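Local coordinates for phosphoserine phosphatase (Homo sapiens, PDB 6HYY), which catalyses the magnesium-dependent hydrolysis of O-phosphoserine to serine and phosphate, and belongs to the haloacid dehalogenase-like hydrolases, at residues Q66-R69 with E70-Q73; V91-L94 with Q95-N98; G107-S110 with I111-V115. All coordinates share one frame; numbering follows the deposited sequence.

Contact 1 of 3, residues Q66-R69 with E70-Q73; sequences QPSR and EQVQ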
ATOM      1  N   GLN A  66     -20.523   1.540   4.091  1.00 34.06           N
ATOM      2  CA  GLN A  66     -21.117   2.872   4.145  1.00 32.78           C
ATOM      3  C   GLN A  66     -20.429   3.758   5.184  1.00 35.07           C
ATOM      4  O   GLN A  66     -21.083   4.276   6.100  1.00 35.22           O
ATOM      5  CB  GLN A  66     -22.612   2.785   4.420  1.00 38.83           C
ATOM      6  CG  GLN A  66     -23.360   1.885   3.466  1.00 43.01           C
ATOM      7  CD  GLN A  66     -24.174   2.660   2.456  1.00 49.93           C
ATOM      8  OE1 GLN A  66     -24.873   3.615   2.806  1.00 53.77           O
ATOM      9  NE2 GLN A  66     -24.100   2.249   1.196  1.00 48.33           N
ATOM     10  N   PRO A  67     -19.120   3.964   5.073  1.00 31.83           N
ATOM     11  CA  PRO A  67     -18.386   4.629   6.153  1.00 33.11           C
ATOM     12  C   PRO A  67     -18.690   6.118   6.198  1.00 36.30           C
ATOM     13  O   PRO A  67     -18.581   6.824   5.192  1.00 33.88           O
ATOM     14  CB  PRO A  67     -16.920   4.371   5.793  1.00 33.25           C
ATOM     15  CG  PRO A  67     -16.938   4.297   4.303  1.00 29.73           C
ATOM     16  CD  PRO A  67     -18.242   3.640   3.931  1.00 30.48           C
ATOM     17  N   SER A  68     -19.055   6.596   7.379  1.00 35.40           N
ATOM     18  CA  SER A  68     -19.227   8.025   7.545  1.00 35.63           C
ATOM     19  C   SER A  68     -17.877   8.682   7.806  1.00 33.24           C
ATOM     20  O   SER A  68     -16.902   8.028   8.184  1.00 32.44           O
ATOM     21  CB  SER A  68     -20.200   8.318   8.693  1.00 32.52           C
ATOM     22  OG  SER A  68     -19.561   8.183   9.948  1.00 35.21           O
ATOM     23  N   ARG A  69     -17.820   9.995   7.585  1.00 31.60           N
ATOM     24  CA  ARG A  69     -16.577  10.707   7.850  1.00 32.82           C
ATOM     25  C   ARG A  69     -16.175  10.574   9.314  1.00 33.27           C
ATOM     26  O   ARG A  69     -14.992  10.394   9.628  1.00 33.96           O
ATOM     27  CB  ARG A  69     -16.696  12.180   7.453  1.00 33.77           C
ATOM     28  CG  ARG A  69     -15.369  12.915   7.568  1.00 35.91           C
ATOM     29  CD  ARG A  69     -15.431  14.355   7.087  1.00 39.91           C
ATOM     30  NE  ARG A  69     -14.102  14.958   7.148  1.00 39.75           N
ATOM     31  CZ  ARG A  69     -13.569  15.486   8.246  1.00 47.91           C
ATOM     32  NH1 ARG A  69     -14.259  15.502   9.380  1.00 52.19           N
ATOM     33  NH2 ARG A  69     -12.346  15.999   8.212  1.00 45.84           N
ATOM     34  N   GLU A  70     -17.153  10.638  10.225  1.00 33.44           N
ATOM     35  CA  GLU A  70     -16.865  10.458  11.645  1.00 35.21           C
ATOM     36  C   GLU A  70     -16.319   9.065  11.943  1.00 32.90           C
ATOM     37  O   GLU A  70     -15.454   8.913  12.807  1.00 34.73           O
ATOM     38  CB  GLU A  70     -18.127  10.728  12.471  1.00 37.63           C
ATOM     39  CG  GLU A  70     -18.021  10.354  13.942  1.00 51.42           C
ATOM     40  CD  GLU A  70     -18.997  11.128  14.817  1.00 57.32           C
ATOM     41  OE1 GLU A  70     -19.888  11.813  14.266  1.00 60.63           O
ATOM     42  OE2 GLU A  70     -18.865  11.056  16.058  1.00 62.82           O
ATOM     43  N   GLN A  71     -16.794   8.042  11.234  1.00 32.25           N
ATOM     44  CA  GLN A  71     -16.269   6.699  11.464  1.00 31.99           C
ATOM     45  C   GLN A  71     -14.842   6.573  10.948  1.00 32.72           C
ATOM     46  O   GLN A  71     -14.009   5.894  11.560  1.00 29.46           O
ATOM     47  CB  GLN A  71     -17.168   5.656  10.809  1.00 29.62           C
ATOM     48  CG  GLN A  71     -18.478   5.428  11.561  1.00 32.48           C
ATOM     49  CD  GLN A  71     -19.437   4.513  10.820  1.00 36.69           C
ATOM     50  OE1 GLN A  71     -19.659   4.656   9.615  1.00 36.19           O
ATOM     51  NE2 GLN A  71     -20.012   3.555  11.542  1.00 40.30           N
ATOM     52  N   VAL A  72     -14.539   7.207   9.818  1.00 31.34           N
ATOM     53  CA  VAL A  72     -13.162   7.198   9.345  1.00 28.46           C
ATOM     54  C   VAL A  72     -12.276   7.940  10.332  1.00 31.29           C
ATOM     55  O   VAL A  72     -11.182   7.475  10.677  1.00 30.46           O
ATOM     56  CB  VAL A  72     -13.071   7.793   7.928  1.00 28.12           C
ATOM     57  CG1 VAL A  72     -11.613   7.916   7.512  1.00 29.91           C
ATOM     58  CG2 VAL A  72     -13.850   6.938   6.941  1.00 27.52           C
ATOM     59  N   GLN A  73     -12.755   9.088  10.833  1.00 29.38           N
ATOM     60  CA  GLN A  73     -12.009   9.838  11.837  1.00 32.63           C
ATOM     61  C   GLN A  73     -11.765   9.000  13.085  1.00 31.95           C
ATOM     62  O   GLN A  73     -10.685   9.065  13.681  1.00 33.25           O
ATOM     63  CB  GLN A  73     -12.760  11.115  12.213  1.00 36.24           C
ATOM     64  CG  GLN A  73     -12.815  12.168  11.132  1.00 41.51           C
ATOM     65  CD  GLN A  73     -13.640  13.371  11.551  1.00 50.25           C
ATOM     66  OE1 GLN A  73     -14.872  13.308  11.594  1.00 45.48           O
ATOM     67  NE2 GLN A  73     -12.964  14.477  11.860  1.00 54.77           N
TER
HETATM   68  O   HOH W   1     -10.278  15.000  10.508  1.00 49.93           O
HETATM   69  O   HOH W   2     -16.949  14.810  10.240  1.00 51.73           O

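Contact 2 of 3, residues V91-L94 with Q95-N98; sequences VSRL and QERN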
ATOM      1  N   VAL A  91      12.383   3.353   6.113  1.00 18.45           N
ATOM      2  CA  VAL A  91      12.070   4.600   5.401  1.00 16.68           C
ATOM      3  C   VAL A  91      13.044   5.693   5.811  1.00 19.90           C
ATOM      4  O   VAL A  91      13.496   6.486   4.975  1.00 19.10           O
ATOM      5  CB  VAL A  91      10.612   5.033   5.630  1.00 16.03           C
ATOM      6  CG1 VAL A  91      10.380   6.426   5.042  1.00 19.63           C
ATOM      7  CG2 VAL A  91       9.637   4.048   4.984  1.00 17.61           C
ATOM      8  N   SER A  92      13.405   5.744   7.093  1.00 18.82           N
ATOM      9  CA  SER A  92      14.370   6.735   7.559  1.00 17.54           C
ATOM     10  C   SER A  92      15.699   6.598   6.829  1.00 18.14           C
ATOM     11  O   SER A  92      16.270   7.600   6.378  1.00 20.35           O
ATOM     12  CB  SER A  92      14.567   6.585   9.068  1.00 21.93           C
ATOM     13  OG  SER A  92      13.407   6.991   9.760  1.00 23.46           O
ATOM     14  N   ARG A  93      16.217   5.366   6.707  1.00 18.23           N
ATOM     15  CA  ARG A  93      17.486   5.175   6.007  1.00 20.44           C
ATOM     16  C   ARG A  93      17.372   5.524   4.531  1.00 18.71           C
ATOM     17  O   ARG A  93      18.305   6.103   3.959  1.00 21.76           O
ATOM     18  CB  ARG A  93      17.987   3.737   6.153  1.00 21.29           C
ATOM     19  CG  ARG A  93      18.302   3.345   7.604  1.00 23.17           C
ATOM     20  CD  ARG A  93      19.520   4.077   8.185  1.00 28.16           C
ATOM     21  NE  ARG A  93      19.220   5.411   8.733  1.00 32.48           N
ATOM     22  CZ  ARG A  93      18.424   5.683   9.775  1.00 32.75           C
ATOM     23  NH1 ARG A  93      17.794   4.732  10.443  1.00 28.78           N
ATOM     24  NH2 ARG A  93      18.245   6.944  10.139  1.00 37.62           N
ATOM     25  N   LEU A  94      16.241   5.196   3.902  1.00 17.48           N
ATOM     26  CA  LEU A  94      16.073   5.552   2.492  1.00 17.13           C
ATOM     27  C   LEU A  94      16.065   7.065   2.311  1.00 20.82           C
ATOM     28  O   LEU A  94      16.722   7.609   1.405  1.00 20.04           O
ATOM     29  CB  LEU A  94      14.777   4.942   1.956  1.00 17.75           C
ATOM     30  CG  LEU A  94      14.782   3.437   1.717  1.00 18.42           C
ATOM     31  CD1 LEU A  94      13.374   2.934   1.463  1.00 19.77           C
ATOM     32  CD2 LEU A  94      15.677   3.133   0.515  1.00 21.95           C
ATOM     33  N   GLN A  95      15.319   7.767   3.164  1.00 18.12           N
ATOM     34  CA  GLN A  95      15.238   9.220   3.042  1.00 19.42           C
ATOM     35  C   GLN A  95      16.575   9.877   3.350  1.00 22.88           C
ATOM     36  O   GLN A  95      16.919  10.903   2.745  1.00 21.42           O
ATOM     37  CB  GLN A  95      14.133   9.767   3.955  1.00 20.50           C
ATOM     38  CG  GLN A  95      12.698   9.435   3.471  1.00 20.52           C
ATOM     39  CD  GLN A  95      11.627  10.009   4.382  1.00 27.30           C
ATOM     40  OE1 GLN A  95      11.891  10.306   5.540  1.00 33.88           O
ATOM     41  NE2 GLN A  95      10.422  10.165   3.865  1.00 33.37           N
ATOM     42  N   GLU A  96      17.363   9.287   4.247  1.00 20.65           N
ATOM     43  CA  GLU A  96      18.684   9.835   4.536  1.00 22.05           C
ATOM     44  C   GLU A  96      19.632   9.723   3.348  1.00 23.35           C
ATOM     45  O   GLU A  96      20.580  10.513   3.251  1.00 25.36           O
ATOM     46  CB  GLU A  96      19.247   9.142   5.778  1.00 24.60           C
ATOM     47  CG  GLU A  96      18.530   9.620   7.034  1.00 32.61           C
ATOM     48  CD  GLU A  96      19.070   9.030   8.318  1.00 41.44           C
ATOM     49  OE1 GLU A  96      18.523   9.391   9.388  1.00 40.04           O
ATOM     50  OE2 GLU A  96      20.027   8.221   8.266  1.00 41.17           O
ATOM     51  N   ARG A  97      19.384   8.789   2.427  1.00 20.62           N
ATOM     52  CA  ARG A  97      20.142   8.686   1.188  1.00 24.18           C
ATOM     53  C   ARG A  97      19.420   9.338   0.019  1.00 20.81           C
ATOM     54  O   ARG A  97      19.813   9.119  -1.127  1.00 22.00           O
ATOM     55  CB  ARG A  97      20.457   7.222   0.870  1.00 24.53           C
ATOM     56  CG  ARG A  97      21.581   6.660   1.740  1.00 32.76           C
ATOM     57  CD  ARG A  97      21.962   5.216   1.388  1.00 38.55           C
ATOM     58  NE  ARG A  97      22.661   5.120   0.110  1.00 35.40           N
ATOM     59  CZ  ARG A  97      22.088   4.687  -1.006  1.00 42.82           C
ATOM     60  NH1 ARG A  97      20.818   4.298  -0.988  1.00 40.05           N
ATOM     61  NH2 ARG A  97      22.782   4.638  -2.135  1.00 45.45           N
ATOM     62  N   ASN A  98      18.391  10.135   0.295  1.00 18.75           N
ATOM     63  CA  ASN A  98      17.622  10.881  -0.701  1.00 18.56           C
ATOM     64  C   ASN A  98      16.890   9.983  -1.688  1.00 22.46           C
ATOM     65  O   ASN A  98      16.557  10.420  -2.790  1.00 20.89           O
ATOM     66  CB  ASN A  98      18.508  11.878  -1.476  1.00 19.10           C
ATOM     67  CG  ASN A  98      17.697  12.947  -2.170  1.00 22.12           C
ATOM     68  OD1 ASN A  98      16.755  13.513  -1.607  1.00 25.79           O
ATOM     69  ND2 ASN A  98      18.054  13.225  -3.414  1.00 19.29           N
TER
HETATM   70  O   HOH W   3      11.336   8.947   7.932  1.00 29.20           O

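Contact 3 of 3, residues G107-S110 with I111-V115; sequences GFRS and IVEHV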
ATOM      1  N   GLY A 107      -6.440   1.059  -0.638  1.00 24.63           N
ATOM      2  CA  GLY A 107      -7.143   1.683   0.462  1.00 25.89           C
ATOM      3  C   GLY A 107      -7.317   3.173   0.247  1.00 27.09           C
ATOM      4  O   GLY A 107      -7.289   3.675  -0.877  1.00 27.11           O
ATOM      5  N   PHE A 108      -7.470   3.892   1.354  1.00 26.57           N
ATOM      6  CA  PHE A 108      -8.046   5.228   1.321  1.00 25.07           C
ATOM      7  C   PHE A 108      -7.076   6.285   1.818  1.00 24.13           C
ATOM      8  O   PHE A 108      -6.389   6.093   2.827  1.00 25.16           O
ATOM      9  CB  PHE A 108      -9.334   5.230   2.138  1.00 25.79           C
ATOM     10  CG  PHE A 108     -10.250   4.126   1.738  1.00 27.52           C
ATOM     11  CD1 PHE A 108     -10.770   4.087   0.453  1.00 28.38           C
ATOM     12  CD2 PHE A 108     -10.544   3.093   2.615  1.00 30.54           C
ATOM     13  CE1 PHE A 108     -11.584   3.051   0.062  1.00 32.15           C
ATOM     14  CE2 PHE A 108     -11.358   2.055   2.226  1.00 32.19           C
ATOM     15  CZ  PHE A 108     -11.885   2.034   0.956  1.00 31.68           C
ATOM     16  N   ARG A 109      -7.047   7.416   1.097  1.00 25.26           N
ATOM     17  CA  ARG A 109      -6.093   8.486   1.380  1.00 23.48           C
ATOM     18  C   ARG A 109      -6.197   8.992   2.818  1.00 24.62           C
ATOM     19  O   ARG A 109      -5.181   9.345   3.425  1.00 25.78           O
ATOM     20  CB  ARG A 109      -6.294   9.636   0.383  1.00 27.62           C
ATOM     21  CG  ARG A 109      -5.740  10.987   0.840  1.00 34.89           C
ATOM     22  CD  ARG A 109      -5.602  11.996  -0.314  1.00 38.84           C
ATOM     23  NE  ARG A 109      -4.848  11.406  -1.400  1.00 35.79           N
ATOM     24  CZ  ARG A 109      -3.535  11.545  -1.593  1.00 29.48           C
ATOM     25  NH1 ARG A 109      -2.786  12.303  -0.806  1.00 32.29           N
ATOM     26  NH2 ARG A 109      -2.977  10.917  -2.603  1.00 28.98           N
ATOM     27  N   SER A 110      -7.411   9.045   3.377  1.00 28.27           N
ATOM     28  CA  SER A 110      -7.560   9.469   4.767  1.00 29.40           C
ATOM     29  C   SER A 110      -6.641   8.664   5.678  1.00 24.07           C
ATOM     30  O   SER A 110      -5.836   9.227   6.434  1.00 29.63           O
ATOM     31  CB  SER A 110      -9.019   9.320   5.206  1.00 24.49           C
ATOM     32  OG  SER A 110      -9.508   8.036   4.896  1.00 30.70           O
ATOM     33  N   ILE A 111      -6.708   7.342   5.558  1.00 27.13           N
ATOM     34  CA  ILE A 111      -5.914   6.462   6.403  1.00 28.27           C
ATOM     35  C   ILE A 111      -4.455   6.451   5.955  1.00 25.93           C
ATOM     36  O   ILE A 111      -3.538   6.515   6.781  1.00 26.03           O
ATOM     37  CB  ILE A 111      -6.520   5.052   6.401  1.00 34.06           C
ATOM     38  CG1 ILE A 111      -8.003   5.097   6.807  1.00 31.26           C
ATOM     39  CG2 ILE A 111      -5.715   4.138   7.318  1.00 31.09           C
ATOM     40  CD1 ILE A 111      -8.755   3.819   6.500  1.00 34.52           C
ATOM     41  N   VAL A 112      -4.213   6.394   4.643  1.00 24.11           N
ATOM     42  CA  VAL A 112      -2.832   6.272   4.172  1.00 23.76           C
ATOM     43  C   VAL A 112      -2.034   7.554   4.432  1.00 26.02           C
ATOM     44  O   VAL A 112      -0.815   7.505   4.659  1.00 24.64           O
ATOM     45  CB  VAL A 112      -2.808   5.885   2.680  1.00 22.15           C
ATOM     46  CG1 VAL A 112      -1.361   5.816   2.170  1.00 23.94           C
ATOM     47  CG2 VAL A 112      -3.505   4.540   2.459  1.00 26.04           C
ATOM     48  N   GLU A 113      -2.687   8.720   4.402  1.00 23.87           N
ATOM     49  CA  GLU A 113      -1.978   9.947   4.745  1.00 25.42           C
ATOM     50  C   GLU A 113      -1.580   9.969   6.214  1.00 25.75           C
ATOM     51  O   GLU A 113      -0.531  10.524   6.555  1.00 26.72           O
ATOM     52  CB  GLU A 113      -2.830  11.171   4.402  1.00 25.15           C
ATOM     53  CG  GLU A 113      -2.834  11.505   2.908  1.00 29.70           C
ATOM     54  CD  GLU A 113      -3.394  12.882   2.605  1.00 36.83           C
ATOM     55  OE1 GLU A 113      -3.967  13.515   3.513  1.00 41.46           O
ATOM     56  OE2 GLU A 113      -3.256  13.334   1.449  1.00 36.76           O
ATOM     57  N   HIS A 114      -2.403   9.379   7.089  1.00 26.81           N
ATOM     58  CA  HIS A 114      -2.019   9.207   8.487  1.00 29.07           C
ATOM     59  C   HIS A 114      -0.765   8.342   8.605  1.00 25.11           C
ATOM     60  O   HIS A 114       0.181   8.688   9.321  1.00 26.54           O
ATOM     61  CB  HIS A 114      -3.192   8.596   9.261  1.00 30.53           C
ATOM     62  CG  HIS A 114      -2.833   8.098  10.627  1.00 34.11           C
ATOM     63  ND1 HIS A 114      -2.723   8.931  11.721  1.00 35.68           N
ATOM     64  CD2 HIS A 114      -2.560   6.849  11.074  1.00 36.41           C
ATOM     65  CE1 HIS A 114      -2.396   8.216  12.783  1.00 36.37           C
ATOM     66  NE2 HIS A 114      -2.287   6.952  12.415  1.00 38.99           N
ATOM     67  N   VAL A 115      -0.727   7.230   7.864  1.00 23.22           N
ATOM     68  CA  VAL A 115       0.449   6.362   7.862  1.00 23.78           C
ATOM     69  C   VAL A 115       1.663   7.114   7.324  1.00 22.88           C
ATOM     70  O   VAL A 115       2.748   7.071   7.912  1.00 23.59           O
ATOM     71  CB  VAL A 115       0.157   5.087   7.048  1.00 23.31           C
ATOM     72  CG1 VAL A 115       1.411   4.263   6.837  1.00 21.87           C
ATOM     73  CG2 VAL A 115      -0.911   4.265   7.728  1.00 25.15           C
TER

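Contact 1 of 3, residues Q66-R69 with E70-Q73
S68 and Q71 grip each other by two reciprocal bonds at the start of helix 69-78. The backbone N of Q71 gives its hydrogen to S68 OG at 3.1 Å, and in return S68 N donates to Q71 OE1 at 3.0 Å. The second bond is almost straight (175°) and arrives in the plane of the amide, on a lone pair of OE1, which helps to hold the amide in its rotation. Two torsions bring the partners together: S68 holds OG between its backbone N and carbonyl carbon (chi1 79°), turned to the first turn of the helix, while Q71 sets CG anti to its carbonyl carbon and runs extended back along the chain. Q71 CG also rests against S68 OG at 3.4 Å. On the packed side, V72 CG2 lies 4.2 Å from P67 CB and 3.5 Å from S68 O, the carbonyl that receives V72 N. P67 and V72 both reach L30 of helix 26-33, and V72 also touches L131 of strand 126-133, so this side is buried. The other side is looser and wet. The extended R69 side chain crosses Q73 at a slant, its guanidinium plane 59° from the amide plane, with Q73 CG over one guanidinium face. The two are joined through water: one molecule accepts from R69 NH1 at 2.9 Å and donates to Q73 OE1, and another accepts from Q73 NE2 and, weakly, from R69 NH2. Further back Q66, with positive phi, marks the exit from helix 54-65. The arrangement is a capping box, S68 being the N-cap, in the short loop between helices 54-65 and 69-78 of this haloacid dehalogenase-like hydrolase.

Contact 2 of 3, residues V91-L94 with Q95-N98
R93 bends at chi2 (-68°) and again at chi3 (84°), curling its guanidinium back beside the helix to E96, whose chain runs extended from a CG set anti to the carbonyl carbon. The two side chains lie alongside each other, pointing the same way, and form an i to i+3 salt bridge. R93 NE donates to E96 OE2 at 3.0 Å; the oxygen lies in the guanidinium plane but is approached from above the carboxylate plane, the two planes being 60° apart. NH2 makes a weaker bond to OE1, its position less certain. A lysine in place of R93 lacks the flat guanidinium that meets the carboxylate, and would probably leave the E96 carboxylate freer to turn. V91 and Q95, a turn apart, lie side by side, with V91 CG1 3.9 Å from Q95 CD. A water lies by Q95 OE1, and Q95 NE2 is held by N120 O. The helix closes in a Schellman motif with N98, of positive phi, as C-prime residue: N98 N bonds to Q95 O at 3.0 Å, and V99 N to L94 O. Helix 87-96 thus ends just before strand 100-105, with R93 touching L216 and E218 and R97 NH2 bonded to Y8 O at the end of helix 2-8.

Contact 3 of 3, residues G107-S110 with I111-V115
F108 O receives V112 N at 2.9 Å, opening the first turn of helix 109-116 just after G107. G107 turns the corner out of strand 100-105: it touches the bound serine, its N bonds to S105 OG, and its backbone pairs with N129. F108, at the N-cap position, swings its ring off the helix toward N129 and L131 of strand 126-133, yet the ring edge at CD2 still meets I111 CD1 at 4.3 Å, near the ring plane. V112 CG2 lies beside the same carbonyl, 3.3 Å from F108 O, and the valine continues to L103, S105 and V126. R109 carries the charged part of the contact. With CG anti to the backbone N (chi1 159°) and a bend at chi3, its chain crosses that of E113, one turn on, and NH1 donates to E113 OE2 at 2.5 Å, a short i to i+4 salt bridge. The carboxylate plane stands 89° from that of the guanidinium; OE2 sits at the guanidinium edge and uses its anti lone pair. CG of R109 also lies against E113 CD at 3.5 Å, so the aliphatic part of R109 packs against the carboxylate too. NH1 has a second acceptor in A123 O and NH2 one in V126 O, so the guanidinium is fixed from several directions and ties the helix to the loop before strand 126-133 and to the strand's first residue. S110 comes last: its carbonyl takes a long, weak bond from H114 N at 3.5 Å. I111 and H114 cover the side facing L75 and I76 of helix 69-78. This is the beta-alpha-beta crossover from strand 100-105 to strand 126-133 in the Rossmann-like haloacid dehalogenase core, with the turn at G107 forming part of the serine pocket.

How the contacts relate
The three contacts follow one another along the chain, all in its haloacid dehalogenase-like part: contact 1 at the start of helix 69-78, contact 2 at the end of helix 87-96, contact 3 at the start of helix 109-116. Contacts 1 and 3 are neighbours, their centres about 13 Å apart, and touch where V72 CG1 packs on S110 OG at 3.4 Å; both also lean on strand 126-133. Contact 2 stands apart, its centre about 34 Å from that of contact 1 and about 21 Å from that of contact 3, yet its helix leads into strand 100-105, which runs to the G107 corner of contact 3. Contact 3 alone reaches the serine pocket; the other two lie away from it, at a helix start and a helix end.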